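Local structure of DNA polymerase III beta subunit (Streptococcus pyogenes, 2AVT) at residues Asn26-Pro29 with Ile30-Ser33. The protein probably encircles DNA as a ring-shaped dimer and tethers the replicative polymerase to its template for processive synthesis. Residues are numbered along the deposited sequence; the frame is centred on the assembly and turned at random.
Sequences NAIP and ILSS
N26 lays its amide against the turn that follows it, OD1 reaching L31 CB at 3.5 Å and ND2 reaching S32 CB at 3.4 Å. CG stands beside the backbone N (chi1 -66°), which brings the amide over the peptide joining L31 to S32; there its contact with the turn is of van der Waals kind, while ND2 is hydrogen-bonded to the carbonyl of S23. Beneath it the chain winds as a short 3-10 turn: L31 N donates to I28 O (3.1 Å) and S32 N to P29 O, the latter nearly straight at 168°. S33 OG donates to I30 O at 2.6 Å, in the carbonyl plane, and the same oxygen also accepts from the backbone N of S33. This backbone turn, with the N26 amide laid on it, is the compact part. The looser part is I28 and P29, both exposed. Buried L31 bridges the two: it touches Y123 and P124, and its CD1 lies 3.9 Å from I28 CB. I28 CG2 meets I30 CG2 at 4.0 Å. S32 OG is hydrogen-bonded to E78 OE1 at the end of strand 73-78, the S32 backbone to A79, and I30 leans on L76. Successive i to i+3 bonds thus shape the last part of the link, just before strand 33-39 of the N-terminal domain; the ties of N26 back to S23 and of S32 to E78 are consistent with a turn held by polar bonds as much as by apolar contacts.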
loop_
_atom_site.group_PDB
_atom_site.type_symbol
_atom_site.label_atom_id
_atom_site.label_comp_id
_atom_site.label_asym_id
_atom_site.label_seq_id
_atom_site.Cartn_x
_atom_site.Cartn_y
_atom_site.Cartn_z
ATOM N N ASN A 26 -3.202 -18.796 -10.123
ATOM C CA ASN A 26 -3.361 -20.228 -9.903
ATOM C C ASN A 26 -2.964 -21.138 -11.080
ATOM O O ASN A 26 -3.508 -21.021 -12.181
ATOM C CB ASN A 26 -4.824 -20.490 -9.510
ATOM C CG ASN A 26 -5.183 -19.878 -8.149
ATOM O OD1 ASN A 26 -4.971 -20.495 -7.103
ATOM N ND2 ASN A 26 -5.694 -18.655 -8.161
ATOM N N ALA A 27 -2.035 -22.063 -10.833
ATOM C CA ALA A 27 -1.606 -23.009 -11.867
ATOM C C ALA A 27 -2.745 -23.989 -12.082
ATOM O O ALA A 27 -3.018 -24.412 -13.208
ATOM C CB ALA A 27 -0.351 -23.751 -11.426
ATOM N N ILE A 28 -3.389 -24.368 -10.979
ATOM C CA ILE A 28 -4.547 -25.255 -11.003
ATOM C C ILE A 28 -5.670 -24.214 -10.916
ATOM O O ILE A 28 -5.938 -23.656 -9.842
ATOM C CB ILE A 28 -4.555 -26.198 -9.763
ATOM C CG1 ILE A 28 -3.286 -27.066 -9.769
ATOM C CG2 ILE A 28 -5.805 -27.067 -9.771
ATOM C CD1 ILE A 28 -3.217 -28.098 -8.638
ATOM N N PRO A 29 -6.331 -23.929 -12.053
ATOM C CA PRO A 29 -7.411 -22.935 -12.133
ATOM C C PRO A 29 -8.522 -22.963 -11.087
ATOM O O PRO A 29 -8.905 -21.914 -10.578
ATOM C CB PRO A 29 -7.954 -23.113 -13.562
ATOM C CG PRO A 29 -6.771 -23.690 -14.320
ATOM C CD PRO A 29 -6.251 -24.696 -13.309
ATOM N N ILE A 30 -9.046 -24.141 -10.777
ATOM C CA ILE A 30 -10.134 -24.244 -9.809
ATOM C C ILE A 30 -9.782 -23.741 -8.399
ATOM O O ILE A 30 -10.675 -23.445 -7.608
ATOM C CB ILE A 30 -10.661 -25.699 -9.731
ATOM C CG1 ILE A 30 -12.058 -25.710 -9.107
ATOM C CG2 ILE A 30 -9.685 -26.593 -8.945
ATOM C CD1 ILE A 30 -13.102 -24.968 -9.940
ATOM N N LEU A 31 -8.496 -23.595 -8.091
ATOM C CA LEU A 31 -8.114 -23.134 -6.755
ATOM C C LEU A 31 -8.347 -21.644 -6.539
ATOM O O LEU A 31 -8.156 -21.144 -5.433
ATOM C CB LEU A 31 -6.650 -23.490 -6.449
ATOM C CG LEU A 31 -6.347 -24.993 -6.398
ATOM C CD1 LEU A 31 -4.900 -25.211 -5.964
ATOM C CD2 LEU A 31 -7.301 -25.686 -5.414
ATOM N N SER A 32 -8.727 -20.929 -7.597
ATOM C CA SER A 32 -9.028 -19.498 -7.475
ATOM C C SER A 32 -10.421 -19.343 -6.845
ATOM O O SER A 32 -10.831 -18.250 -6.449
ATOM C CB SER A 32 -9.059 -18.837 -8.860
ATOM O OG SER A 32 -10.119 -19.384 -9.629
ATOM N N SER A 33 -11.161 -20.436 -6.759
ATOM C CA SER A 33 -12.499 -20.338 -6.212
ATOM C C SER A 33 -12.621 -20.623 -4.721
ATOM O O SER A 33 -11.740 -21.241 -4.098
ATOM C CB SER A 33 -13.438 -21.255 -6.994
ATOM O OG SER A 33 -13.049 -22.603 -6.854
#